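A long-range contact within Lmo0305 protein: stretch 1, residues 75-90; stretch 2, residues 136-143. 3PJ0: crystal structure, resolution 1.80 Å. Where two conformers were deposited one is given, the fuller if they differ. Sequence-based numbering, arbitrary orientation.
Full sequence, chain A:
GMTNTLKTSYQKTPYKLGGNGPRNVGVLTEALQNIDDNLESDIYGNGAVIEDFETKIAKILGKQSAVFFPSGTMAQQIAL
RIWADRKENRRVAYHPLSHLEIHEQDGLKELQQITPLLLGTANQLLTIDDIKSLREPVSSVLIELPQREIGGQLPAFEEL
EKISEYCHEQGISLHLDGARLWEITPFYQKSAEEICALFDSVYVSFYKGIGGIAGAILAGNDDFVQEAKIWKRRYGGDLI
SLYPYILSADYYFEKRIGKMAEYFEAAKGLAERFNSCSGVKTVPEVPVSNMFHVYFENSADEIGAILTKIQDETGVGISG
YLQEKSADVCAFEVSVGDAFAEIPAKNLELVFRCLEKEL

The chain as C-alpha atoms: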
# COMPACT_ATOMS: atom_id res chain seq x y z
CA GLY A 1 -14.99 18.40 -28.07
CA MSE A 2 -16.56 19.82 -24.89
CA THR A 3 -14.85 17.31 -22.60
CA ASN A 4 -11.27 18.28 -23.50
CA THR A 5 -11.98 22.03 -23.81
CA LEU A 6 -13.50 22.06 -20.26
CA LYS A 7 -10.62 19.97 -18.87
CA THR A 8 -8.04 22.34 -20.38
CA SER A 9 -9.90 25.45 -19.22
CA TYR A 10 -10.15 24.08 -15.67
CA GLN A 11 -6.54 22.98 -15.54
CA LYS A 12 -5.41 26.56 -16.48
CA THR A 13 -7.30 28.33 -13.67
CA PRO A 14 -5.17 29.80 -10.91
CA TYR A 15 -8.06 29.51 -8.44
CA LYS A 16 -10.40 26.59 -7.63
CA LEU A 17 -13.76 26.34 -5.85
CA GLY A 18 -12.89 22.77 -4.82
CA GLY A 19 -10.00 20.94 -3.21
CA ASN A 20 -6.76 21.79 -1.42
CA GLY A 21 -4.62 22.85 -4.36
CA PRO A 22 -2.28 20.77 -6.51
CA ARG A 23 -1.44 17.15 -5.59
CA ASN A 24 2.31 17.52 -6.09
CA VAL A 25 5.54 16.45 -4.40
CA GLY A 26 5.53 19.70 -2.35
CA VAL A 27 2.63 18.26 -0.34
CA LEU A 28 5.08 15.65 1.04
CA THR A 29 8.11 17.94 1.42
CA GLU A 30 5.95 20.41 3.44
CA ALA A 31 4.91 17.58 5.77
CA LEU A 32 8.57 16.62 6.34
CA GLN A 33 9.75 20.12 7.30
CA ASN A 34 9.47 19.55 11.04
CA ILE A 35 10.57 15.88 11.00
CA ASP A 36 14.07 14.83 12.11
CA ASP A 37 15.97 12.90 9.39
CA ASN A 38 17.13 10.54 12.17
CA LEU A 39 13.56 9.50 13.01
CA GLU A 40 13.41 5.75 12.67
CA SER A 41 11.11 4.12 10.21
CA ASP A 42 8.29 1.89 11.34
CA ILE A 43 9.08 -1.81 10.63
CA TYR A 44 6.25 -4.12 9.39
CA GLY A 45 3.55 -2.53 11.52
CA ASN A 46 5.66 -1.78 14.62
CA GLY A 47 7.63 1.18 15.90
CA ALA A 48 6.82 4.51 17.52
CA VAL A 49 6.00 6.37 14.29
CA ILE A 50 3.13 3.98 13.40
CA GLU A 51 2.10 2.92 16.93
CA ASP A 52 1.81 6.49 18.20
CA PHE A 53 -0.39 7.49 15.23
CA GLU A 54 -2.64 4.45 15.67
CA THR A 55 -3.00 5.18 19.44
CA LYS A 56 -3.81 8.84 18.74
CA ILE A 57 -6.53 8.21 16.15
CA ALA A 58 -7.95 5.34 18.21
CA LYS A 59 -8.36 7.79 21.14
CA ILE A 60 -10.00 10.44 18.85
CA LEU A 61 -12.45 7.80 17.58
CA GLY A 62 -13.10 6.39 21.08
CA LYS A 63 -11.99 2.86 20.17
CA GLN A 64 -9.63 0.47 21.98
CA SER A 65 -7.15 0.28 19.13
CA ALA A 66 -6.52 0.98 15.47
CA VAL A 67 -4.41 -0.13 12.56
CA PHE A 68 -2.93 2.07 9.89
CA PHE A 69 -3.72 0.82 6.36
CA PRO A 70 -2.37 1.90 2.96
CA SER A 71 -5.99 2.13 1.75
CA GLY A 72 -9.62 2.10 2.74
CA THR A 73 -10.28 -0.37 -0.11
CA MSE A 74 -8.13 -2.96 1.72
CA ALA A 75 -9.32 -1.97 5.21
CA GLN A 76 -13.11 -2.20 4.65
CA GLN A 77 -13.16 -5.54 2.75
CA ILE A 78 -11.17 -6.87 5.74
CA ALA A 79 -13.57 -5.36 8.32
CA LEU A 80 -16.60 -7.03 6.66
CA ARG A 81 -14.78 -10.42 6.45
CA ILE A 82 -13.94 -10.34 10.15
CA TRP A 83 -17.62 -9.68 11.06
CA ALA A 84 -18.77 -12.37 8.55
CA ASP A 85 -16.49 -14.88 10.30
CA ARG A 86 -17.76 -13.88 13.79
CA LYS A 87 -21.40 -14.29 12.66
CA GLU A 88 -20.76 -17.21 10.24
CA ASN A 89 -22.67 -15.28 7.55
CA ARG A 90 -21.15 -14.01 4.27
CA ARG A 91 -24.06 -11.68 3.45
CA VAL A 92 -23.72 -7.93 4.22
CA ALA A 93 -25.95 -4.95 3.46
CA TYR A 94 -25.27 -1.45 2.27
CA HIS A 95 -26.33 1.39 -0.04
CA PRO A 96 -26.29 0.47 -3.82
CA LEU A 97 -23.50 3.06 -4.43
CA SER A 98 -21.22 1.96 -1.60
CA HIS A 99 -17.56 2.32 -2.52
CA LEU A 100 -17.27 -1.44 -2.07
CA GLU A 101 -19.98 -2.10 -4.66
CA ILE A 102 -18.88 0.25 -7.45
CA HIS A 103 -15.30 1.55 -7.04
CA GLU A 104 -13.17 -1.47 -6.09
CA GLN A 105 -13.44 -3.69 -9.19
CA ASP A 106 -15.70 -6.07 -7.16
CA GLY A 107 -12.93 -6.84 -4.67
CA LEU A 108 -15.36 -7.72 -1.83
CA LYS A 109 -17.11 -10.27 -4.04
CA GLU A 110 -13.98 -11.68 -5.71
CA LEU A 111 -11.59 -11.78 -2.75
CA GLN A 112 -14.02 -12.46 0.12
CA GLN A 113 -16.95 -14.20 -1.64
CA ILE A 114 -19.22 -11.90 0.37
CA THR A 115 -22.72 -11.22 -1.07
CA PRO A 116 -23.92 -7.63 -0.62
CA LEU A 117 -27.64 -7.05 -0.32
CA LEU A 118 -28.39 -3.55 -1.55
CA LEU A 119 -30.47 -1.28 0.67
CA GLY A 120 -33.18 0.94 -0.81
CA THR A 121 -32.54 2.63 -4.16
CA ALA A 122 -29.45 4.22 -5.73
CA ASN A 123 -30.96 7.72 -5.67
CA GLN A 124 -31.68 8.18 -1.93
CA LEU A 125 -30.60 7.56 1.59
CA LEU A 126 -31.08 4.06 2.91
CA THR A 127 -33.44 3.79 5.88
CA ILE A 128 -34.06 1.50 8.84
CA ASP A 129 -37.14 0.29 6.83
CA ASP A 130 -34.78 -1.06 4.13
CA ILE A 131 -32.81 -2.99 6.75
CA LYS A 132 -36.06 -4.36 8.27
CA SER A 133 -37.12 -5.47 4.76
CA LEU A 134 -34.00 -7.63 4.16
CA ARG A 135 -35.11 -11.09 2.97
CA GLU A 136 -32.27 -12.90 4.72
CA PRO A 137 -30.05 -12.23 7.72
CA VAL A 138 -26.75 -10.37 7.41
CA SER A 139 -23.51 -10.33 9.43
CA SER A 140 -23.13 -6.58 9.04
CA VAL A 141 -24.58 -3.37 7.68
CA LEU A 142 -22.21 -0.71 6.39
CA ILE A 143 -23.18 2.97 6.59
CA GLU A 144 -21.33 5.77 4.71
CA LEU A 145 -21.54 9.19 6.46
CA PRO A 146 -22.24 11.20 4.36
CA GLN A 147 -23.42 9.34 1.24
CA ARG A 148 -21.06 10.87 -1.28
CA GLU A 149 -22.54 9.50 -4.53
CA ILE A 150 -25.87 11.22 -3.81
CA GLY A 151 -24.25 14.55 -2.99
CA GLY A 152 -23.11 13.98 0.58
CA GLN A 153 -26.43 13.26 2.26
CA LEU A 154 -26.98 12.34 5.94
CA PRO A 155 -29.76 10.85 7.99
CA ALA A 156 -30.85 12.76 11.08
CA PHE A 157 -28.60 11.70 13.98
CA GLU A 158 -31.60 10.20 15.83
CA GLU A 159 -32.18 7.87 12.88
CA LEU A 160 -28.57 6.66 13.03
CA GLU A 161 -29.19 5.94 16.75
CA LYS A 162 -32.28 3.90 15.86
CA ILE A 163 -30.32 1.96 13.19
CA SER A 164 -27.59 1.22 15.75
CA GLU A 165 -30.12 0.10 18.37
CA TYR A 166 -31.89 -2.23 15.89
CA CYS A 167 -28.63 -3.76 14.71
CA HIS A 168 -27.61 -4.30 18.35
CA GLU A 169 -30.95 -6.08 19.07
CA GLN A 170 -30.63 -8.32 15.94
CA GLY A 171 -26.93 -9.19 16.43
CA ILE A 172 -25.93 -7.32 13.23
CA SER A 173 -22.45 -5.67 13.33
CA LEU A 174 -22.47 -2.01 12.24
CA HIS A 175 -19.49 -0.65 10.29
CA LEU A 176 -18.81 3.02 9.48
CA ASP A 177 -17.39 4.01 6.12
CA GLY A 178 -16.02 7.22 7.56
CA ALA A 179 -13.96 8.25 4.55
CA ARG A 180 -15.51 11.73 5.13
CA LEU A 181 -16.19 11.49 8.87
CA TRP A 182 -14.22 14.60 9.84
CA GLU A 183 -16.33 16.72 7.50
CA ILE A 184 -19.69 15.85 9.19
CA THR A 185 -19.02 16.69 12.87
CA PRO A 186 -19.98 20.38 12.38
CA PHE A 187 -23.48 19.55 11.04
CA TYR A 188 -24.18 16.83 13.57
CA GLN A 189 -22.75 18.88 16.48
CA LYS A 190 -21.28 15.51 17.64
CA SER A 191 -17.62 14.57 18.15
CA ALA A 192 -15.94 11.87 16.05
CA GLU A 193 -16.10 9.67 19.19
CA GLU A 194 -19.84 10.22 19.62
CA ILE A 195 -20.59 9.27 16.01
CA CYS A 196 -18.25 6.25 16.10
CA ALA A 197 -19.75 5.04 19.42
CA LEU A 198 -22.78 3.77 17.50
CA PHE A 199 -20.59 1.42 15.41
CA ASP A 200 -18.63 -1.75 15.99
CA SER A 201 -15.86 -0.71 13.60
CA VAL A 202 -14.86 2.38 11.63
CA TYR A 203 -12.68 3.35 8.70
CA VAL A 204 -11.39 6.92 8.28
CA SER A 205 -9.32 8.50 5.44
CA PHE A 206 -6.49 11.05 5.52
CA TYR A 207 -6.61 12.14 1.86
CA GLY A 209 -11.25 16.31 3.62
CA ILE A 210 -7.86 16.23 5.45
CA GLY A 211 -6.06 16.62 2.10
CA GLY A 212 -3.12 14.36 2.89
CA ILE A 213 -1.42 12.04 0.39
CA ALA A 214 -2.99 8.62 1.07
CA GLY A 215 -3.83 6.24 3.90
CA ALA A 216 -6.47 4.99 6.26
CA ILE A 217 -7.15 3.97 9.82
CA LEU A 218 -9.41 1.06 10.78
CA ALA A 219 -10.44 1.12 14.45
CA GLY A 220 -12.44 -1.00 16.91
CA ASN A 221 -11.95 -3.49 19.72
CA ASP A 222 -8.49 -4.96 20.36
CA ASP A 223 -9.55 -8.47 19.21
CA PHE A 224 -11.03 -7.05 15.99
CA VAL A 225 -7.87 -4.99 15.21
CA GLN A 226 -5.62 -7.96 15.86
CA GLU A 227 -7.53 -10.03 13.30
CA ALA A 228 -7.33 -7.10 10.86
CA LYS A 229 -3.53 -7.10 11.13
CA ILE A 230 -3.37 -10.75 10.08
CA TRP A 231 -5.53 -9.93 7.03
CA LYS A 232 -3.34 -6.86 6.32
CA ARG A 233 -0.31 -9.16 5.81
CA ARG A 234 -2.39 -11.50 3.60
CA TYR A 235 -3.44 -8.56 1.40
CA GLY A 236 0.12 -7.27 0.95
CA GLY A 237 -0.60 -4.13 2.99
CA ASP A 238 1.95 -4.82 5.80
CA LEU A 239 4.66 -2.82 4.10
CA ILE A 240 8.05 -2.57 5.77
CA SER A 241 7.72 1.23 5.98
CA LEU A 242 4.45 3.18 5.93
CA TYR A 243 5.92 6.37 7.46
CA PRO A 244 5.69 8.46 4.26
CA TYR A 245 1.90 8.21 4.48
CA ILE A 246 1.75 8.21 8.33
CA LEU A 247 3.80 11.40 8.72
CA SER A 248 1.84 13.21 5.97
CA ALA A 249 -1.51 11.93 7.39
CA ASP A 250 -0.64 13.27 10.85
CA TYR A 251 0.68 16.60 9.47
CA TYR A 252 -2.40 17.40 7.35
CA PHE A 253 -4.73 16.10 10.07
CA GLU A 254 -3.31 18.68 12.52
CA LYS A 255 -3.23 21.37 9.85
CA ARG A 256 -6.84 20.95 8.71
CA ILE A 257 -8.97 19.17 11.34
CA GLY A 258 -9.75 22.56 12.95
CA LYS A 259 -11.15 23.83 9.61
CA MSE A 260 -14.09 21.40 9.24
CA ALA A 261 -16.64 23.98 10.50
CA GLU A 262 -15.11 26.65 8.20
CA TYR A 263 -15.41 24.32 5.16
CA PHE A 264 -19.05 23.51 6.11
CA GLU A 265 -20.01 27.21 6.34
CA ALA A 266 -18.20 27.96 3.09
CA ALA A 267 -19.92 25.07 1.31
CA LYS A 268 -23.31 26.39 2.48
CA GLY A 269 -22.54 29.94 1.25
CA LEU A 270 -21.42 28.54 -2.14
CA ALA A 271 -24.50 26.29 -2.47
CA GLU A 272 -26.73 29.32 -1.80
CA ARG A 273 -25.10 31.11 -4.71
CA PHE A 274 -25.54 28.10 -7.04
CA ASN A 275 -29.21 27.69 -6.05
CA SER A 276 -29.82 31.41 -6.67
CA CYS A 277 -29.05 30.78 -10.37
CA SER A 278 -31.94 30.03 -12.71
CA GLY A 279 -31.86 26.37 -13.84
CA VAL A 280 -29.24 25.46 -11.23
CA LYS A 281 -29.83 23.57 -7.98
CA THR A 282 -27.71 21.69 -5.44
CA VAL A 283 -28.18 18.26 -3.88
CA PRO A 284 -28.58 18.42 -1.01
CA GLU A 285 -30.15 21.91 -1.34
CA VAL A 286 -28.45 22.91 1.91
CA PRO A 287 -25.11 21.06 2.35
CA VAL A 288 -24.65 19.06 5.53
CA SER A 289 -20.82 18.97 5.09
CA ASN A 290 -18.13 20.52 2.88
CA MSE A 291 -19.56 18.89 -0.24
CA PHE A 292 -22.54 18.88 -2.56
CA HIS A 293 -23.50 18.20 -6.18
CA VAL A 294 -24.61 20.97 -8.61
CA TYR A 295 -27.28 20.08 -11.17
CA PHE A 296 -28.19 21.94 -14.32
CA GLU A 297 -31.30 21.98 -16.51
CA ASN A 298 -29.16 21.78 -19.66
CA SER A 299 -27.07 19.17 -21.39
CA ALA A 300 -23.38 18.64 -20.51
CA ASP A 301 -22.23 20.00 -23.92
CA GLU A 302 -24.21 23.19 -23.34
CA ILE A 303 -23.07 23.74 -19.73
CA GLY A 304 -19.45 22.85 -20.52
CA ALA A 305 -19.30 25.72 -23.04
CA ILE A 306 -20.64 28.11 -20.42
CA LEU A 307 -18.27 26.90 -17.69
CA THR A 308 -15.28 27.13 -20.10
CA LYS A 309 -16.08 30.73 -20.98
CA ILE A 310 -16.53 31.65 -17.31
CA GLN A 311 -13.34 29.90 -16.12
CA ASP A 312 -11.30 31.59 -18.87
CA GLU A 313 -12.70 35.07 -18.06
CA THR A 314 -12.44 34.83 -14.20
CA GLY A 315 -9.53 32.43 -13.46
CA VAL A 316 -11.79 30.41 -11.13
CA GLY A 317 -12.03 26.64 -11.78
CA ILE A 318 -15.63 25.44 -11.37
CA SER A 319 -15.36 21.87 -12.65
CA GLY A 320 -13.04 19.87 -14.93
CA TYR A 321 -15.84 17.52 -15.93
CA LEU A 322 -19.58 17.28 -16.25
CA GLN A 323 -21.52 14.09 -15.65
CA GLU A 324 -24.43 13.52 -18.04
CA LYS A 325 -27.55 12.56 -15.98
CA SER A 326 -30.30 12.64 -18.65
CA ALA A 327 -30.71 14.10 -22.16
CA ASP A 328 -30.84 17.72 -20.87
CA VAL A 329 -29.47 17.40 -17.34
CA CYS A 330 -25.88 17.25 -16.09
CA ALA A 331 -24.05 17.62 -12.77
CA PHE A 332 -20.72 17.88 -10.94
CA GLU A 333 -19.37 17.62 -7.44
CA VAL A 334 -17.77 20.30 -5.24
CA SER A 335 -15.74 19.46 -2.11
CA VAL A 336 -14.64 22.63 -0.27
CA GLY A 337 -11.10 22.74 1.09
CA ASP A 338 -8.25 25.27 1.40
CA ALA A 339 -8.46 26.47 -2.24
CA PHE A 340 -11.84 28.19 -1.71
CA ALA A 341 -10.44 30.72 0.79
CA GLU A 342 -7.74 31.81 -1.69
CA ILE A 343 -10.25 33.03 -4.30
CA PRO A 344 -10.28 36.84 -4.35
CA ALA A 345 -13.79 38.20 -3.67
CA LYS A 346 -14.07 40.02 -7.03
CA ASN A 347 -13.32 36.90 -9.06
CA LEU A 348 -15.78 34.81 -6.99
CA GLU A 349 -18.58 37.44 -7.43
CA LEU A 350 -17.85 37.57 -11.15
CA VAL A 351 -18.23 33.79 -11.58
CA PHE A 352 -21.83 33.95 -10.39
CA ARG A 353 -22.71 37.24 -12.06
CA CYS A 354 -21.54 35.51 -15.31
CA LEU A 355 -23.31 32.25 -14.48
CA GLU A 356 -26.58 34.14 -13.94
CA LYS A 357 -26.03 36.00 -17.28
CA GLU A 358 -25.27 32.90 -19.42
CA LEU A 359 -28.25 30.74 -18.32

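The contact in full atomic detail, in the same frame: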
# COMPACT_ATOMS: atom_id res chain seq x y z
N ALA A 75 -8.86 -1.96 3.81
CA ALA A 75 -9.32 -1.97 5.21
C ALA A 75 -10.77 -2.39 5.40
O ALA A 75 -11.07 -3.17 6.33
CB ALA A 75 -9.07 -0.63 5.86
N GLN A 76 -11.66 -1.94 4.51
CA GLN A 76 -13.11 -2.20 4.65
C GLN A 76 -13.52 -3.61 4.22
O GLN A 76 -14.35 -4.21 4.87
CB GLN A 76 -13.93 -1.13 3.98
CG GLN A 76 -13.76 0.21 4.63
CD GLN A 76 -14.93 1.13 4.36
OE1 GLN A 76 -15.69 1.48 5.27
NE2 GLN A 76 -15.12 1.47 3.08
N GLN A 77 -12.93 -4.12 3.13
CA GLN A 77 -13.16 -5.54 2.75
C GLN A 77 -12.78 -6.45 3.94
O GLN A 77 -13.48 -7.44 4.25
CB GLN A 77 -12.29 -5.90 1.58
CG GLN A 77 -12.68 -5.30 0.27
CD GLN A 77 -11.70 -5.77 -0.78
OE1 GLN A 77 -11.22 -6.91 -0.72
NE2 GLN A 77 -11.41 -4.89 -1.77
N ILE A 78 -11.65 -6.14 4.57
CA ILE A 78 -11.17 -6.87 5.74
C ILE A 78 -12.13 -6.75 6.93
O ILE A 78 -12.44 -7.77 7.58
CB ILE A 78 -9.73 -6.41 6.14
CG1 ILE A 78 -8.76 -6.88 5.08
CG2 ILE A 78 -9.30 -6.94 7.56
CD1 ILE A 78 -7.33 -6.25 5.21
N ALA A 79 -12.65 -5.55 7.20
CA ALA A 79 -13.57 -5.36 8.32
C ALA A 79 -14.79 -6.27 8.14
O ALA A 79 -15.19 -6.97 9.07
CB ALA A 79 -14.00 -3.84 8.45
N LEU A 80 -15.39 -6.25 6.94
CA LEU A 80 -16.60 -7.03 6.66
C LEU A 80 -16.33 -8.55 6.74
O LEU A 80 -17.20 -9.30 7.25
CB LEU A 80 -17.22 -6.63 5.30
CG LEU A 80 -17.63 -5.14 5.17
CD1 LEU A 80 -18.25 -4.81 3.84
CD2 LEU A 80 -18.56 -4.72 6.36
N ARG A 81 -15.16 -8.99 6.28
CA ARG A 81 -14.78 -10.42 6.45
C ARG A 81 -14.68 -10.85 7.92
O ARG A 81 -15.14 -11.93 8.30
CB ARG A 81 -13.49 -10.75 5.69
CG ARG A 81 -13.00 -12.22 5.87
CD ARG A 81 -14.01 -13.26 5.43
NE ARG A 81 -13.50 -14.59 5.75
CZ ARG A 81 -12.71 -15.31 4.96
NH1 ARG A 81 -12.38 -14.89 3.74
NH2 ARG A 81 -12.26 -16.48 5.40
N ILE A 82 -14.05 -10.02 8.75
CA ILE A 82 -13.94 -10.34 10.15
C ILE A 82 -15.34 -10.50 10.77
O ILE A 82 -15.60 -11.50 11.45
CB ILE A 82 -13.14 -9.27 10.90
CG1 ILE A 82 -11.70 -9.26 10.40
CG2 ILE A 82 -13.16 -9.49 12.45
CD1 ILE A 82 -10.86 -8.03 10.84
N TRP A 83 -16.26 -9.56 10.50
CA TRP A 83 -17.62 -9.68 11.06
C TRP A 83 -18.36 -10.88 10.45
O TRP A 83 -19.10 -11.53 11.14
CB TRP A 83 -18.42 -8.39 10.92
CG TRP A 83 -17.85 -7.23 11.69
CD1 TRP A 83 -17.57 -6.00 11.19
CD2 TRP A 83 -17.43 -7.20 13.06
NE1 TRP A 83 -17.03 -5.20 12.15
CE2 TRP A 83 -16.92 -5.92 13.31
CE3 TRP A 83 -17.45 -8.15 14.10
CZ2 TRP A 83 -16.44 -5.54 14.56
CZ3 TRP A 83 -16.95 -7.77 15.35
CH2 TRP A 83 -16.46 -6.48 15.57
N ALA A 84 -18.13 -11.20 9.17
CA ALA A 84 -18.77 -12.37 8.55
C ALA A 84 -18.32 -13.66 9.25
O ALA A 84 -19.15 -14.57 9.52
CB ALA A 84 -18.45 -12.43 7.04
N ASP A 85 -17.03 -13.74 9.56
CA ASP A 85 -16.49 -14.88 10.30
C ASP A 85 -17.06 -14.99 11.71
O ASP A 85 -17.37 -16.09 12.15
CB ASP A 85 -14.98 -14.82 10.37
CG ASP A 85 -14.30 -15.20 9.05
OD1 ASP A 85 -14.96 -15.73 8.12
OD2 ASP A 85 -13.08 -14.99 8.98
N ARG A 86 -17.18 -13.88 12.44
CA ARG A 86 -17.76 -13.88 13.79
C ARG A 86 -19.22 -14.35 13.81
O ARG A 86 -19.65 -15.06 14.73
CB ARG A 86 -17.75 -12.46 14.42
CG ARG A 86 -16.41 -11.85 14.67
CD ARG A 86 -15.56 -12.60 15.70
NE ARG A 86 -14.32 -11.83 15.88
CZ ARG A 86 -14.19 -10.80 16.70
NH1 ARG A 86 -15.19 -10.39 17.49
NH2 ARG A 86 -13.03 -10.15 16.74
N LYS A 87 -19.98 -13.97 12.78
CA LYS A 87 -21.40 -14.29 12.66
C LYS A 87 -21.69 -15.50 11.78
O LYS A 87 -22.84 -15.89 11.64
CB LYS A 87 -22.14 -13.10 12.03
CG LYS A 87 -21.97 -11.76 12.70
CD LYS A 87 -22.65 -11.70 14.04
CE LYS A 87 -22.41 -10.35 14.69
NZ LYS A 87 -23.00 -10.32 16.05
N GLU A 88 -20.64 -16.09 11.19
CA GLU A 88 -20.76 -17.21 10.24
C GLU A 88 -21.85 -16.88 9.20
O GLU A 88 -22.81 -17.63 9.01
CB GLU A 88 -20.97 -18.57 10.92
CG GLU A 88 -19.71 -19.15 11.60
CD GLU A 88 -19.88 -20.60 12.09
OE1 GLU A 88 -20.93 -21.23 11.82
OE2 GLU A 88 -18.97 -21.12 12.76
N ASN A 89 -21.70 -15.74 8.54
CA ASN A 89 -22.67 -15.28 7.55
C ASN A 89 -21.99 -14.34 6.57
O ASN A 89 -21.61 -13.23 6.93
CB ASN A 89 -23.85 -14.62 8.29
CG ASN A 89 -24.96 -14.15 7.36
OD1 ASN A 89 -24.76 -13.95 6.18
ND2 ASN A 89 -26.15 -13.94 7.92
N ARG A 90 -21.85 -14.78 5.32
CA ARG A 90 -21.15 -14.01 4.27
C ARG A 90 -22.02 -12.99 3.55
O ARG A 90 -21.61 -12.43 2.52
CB ARG A 90 -20.46 -14.96 3.26
CG ARG A 90 -19.28 -15.77 3.82
CD ARG A 90 -17.92 -15.06 3.87
NE ARG A 90 -16.90 -16.01 4.32
CZ ARG A 90 -15.92 -16.56 3.61
NH1 ARG A 90 -15.62 -16.17 2.37
NH2 ARG A 90 -15.16 -17.46 4.21
N GLU A 136 -33.09 -11.93 4.03
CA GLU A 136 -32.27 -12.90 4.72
C GLU A 136 -31.39 -12.15 5.71
O GLU A 136 -31.13 -10.94 5.55
CB GLU A 136 -31.41 -13.74 3.76
CG GLU A 136 -30.55 -12.92 2.85
CD GLU A 136 -29.83 -13.78 1.83
OE1 GLU A 136 -29.15 -14.73 2.26
OE2 GLU A 136 -29.98 -13.51 0.62
N PRO A 137 -30.90 -12.87 6.73
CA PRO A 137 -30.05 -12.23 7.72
C PRO A 137 -28.69 -11.83 7.16
O PRO A 137 -28.23 -12.42 6.17
CB PRO A 137 -29.89 -13.31 8.81
CG PRO A 137 -30.91 -14.36 8.48
CD PRO A 137 -31.14 -14.28 7.03
N VAL A 138 -28.08 -10.85 7.80
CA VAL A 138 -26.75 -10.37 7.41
C VAL A 138 -25.81 -10.31 8.60
O VAL A 138 -26.26 -10.17 9.74
CB VAL A 138 -26.83 -8.97 6.75
CG1 VAL A 138 -27.57 -9.08 5.41
CG2 VAL A 138 -27.50 -7.92 7.69
N SER A 139 -24.50 -10.45 8.36
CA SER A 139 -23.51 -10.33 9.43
C SER A 139 -23.29 -8.88 9.80
O SER A 139 -23.06 -8.56 10.97
CB SER A 139 -22.16 -10.95 9.05
OG SER A 139 -21.68 -10.44 7.81
N SER A 140 -23.29 -8.00 8.79
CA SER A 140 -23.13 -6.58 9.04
C SER A 140 -23.87 -5.69 8.03
O SER A 140 -24.27 -6.12 6.92
CB SER A 140 -21.64 -6.21 8.99
OG SER A 140 -21.20 -6.28 7.67
N VAL A 141 -24.06 -4.46 8.48
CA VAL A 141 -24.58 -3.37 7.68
C VAL A 141 -23.45 -2.36 7.69
O VAL A 141 -22.80 -2.12 8.73
CB VAL A 141 -25.88 -2.76 8.30
CG1 VAL A 141 -26.26 -1.43 7.65
CG2 VAL A 141 -27.02 -3.75 8.17
N LEU A 142 -23.23 -1.75 6.54
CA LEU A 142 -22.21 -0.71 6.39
C LEU A 142 -22.95 0.56 6.07
O LEU A 142 -23.85 0.56 5.23
CB LEU A 142 -21.24 -1.08 5.27
CG LEU A 142 -20.17 -0.04 4.85
CD1 LEU A 142 -18.97 -0.77 4.19
CD2 LEU A 142 -20.69 1.08 3.92
N ILE A 143 -22.59 1.64 6.77
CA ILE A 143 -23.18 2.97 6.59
C ILE A 143 -22.06 3.94 6.20
O ILE A 143 -20.99 3.96 6.79
CB ILE A 143 -23.81 3.48 7.92
CG1 ILE A 143 -24.85 2.48 8.45
CG2 ILE A 143 -24.32 4.89 7.77
CD1 ILE A 143 -26.05 2.21 7.53
O HOH W 1 -19.66 -8.57 7.78

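One water joins the helix of stretch 1 to two consecutive serines of stretch 2. Water 1 lies 2.6 Å from Leu 80 O and 2.8 Å from Ser 139 OG, and it donates a hydrogen bond to each. It is also hydrogen-bonded to Ser 140 OG, with 2.8 Å between the water oxygen and that atom. Leu 80 O is also the acceptor for Ala 84 N within the helix, at 2.9 Å, so this carbonyl serves both the helix and the water.

The helix and the strand 140-143 run nearly antiparallel, at 156°, and their axes approach to 9.5 Å. The backbones are nearest at Ala 84 and Ser 139, whose CA atoms are 5.2 Å apart. Small side chains on both sides suit this close approach. Ala 84 CA lies 3.6 Å from Ser 139 OG. Ser 139 CB also packs 3.8 Å from Trp 83 O and 3.7 Å from Lys 87 CB. Ser 139 thus rests against one turn of the helix, and no residue of the contact is covered more by the opposite stretch. Trp 83 and Lys 87 both start toward stretch 2, but the ends of their side chains lead away. Trp 83 makes its closest contacts through O and CB, and the closest approach of Lys 87 is through CB.

Past the helix, Glu 88 adopts a positive phi of 46° and the chain turns. Asn 89 N still bonds back to Ala 84 O, at 3.0 Å, which holds the turn against the helix. The side chain of Asn 89 then points toward stretch 2. Its ND2 donates a hydrogen bond to Pro 137 O, at 3.1 Å and with a nearly straight angle of 164°. Asn 89 O lies 2.9 Å from Ser 139 OG, within hydrogen-bonding distance. Asn 89 therefore meets stretch 2 through both its side chain and its main chain.

Toward the other end, the contact becomes more apolar. Leu 80 CD1 meets Leu 142 CD1 at 4.1 Å. The CA-to-CB bond of Leu 80 points sideways, but the m, t rotamer brings its end nearer to the strand. Leu 80 CD2 also packs 3.3 Å from Ser 140 OG. Gln 76 OE1 approaches Leu 142 CD1 at 4.1 Å, while its polar atoms are hydrogen-bonded elsewhere in the structure. Along the strand, Ser 140 and Leu 142 point toward the helix and Val 141 points away, the usual alternation of an extended chain.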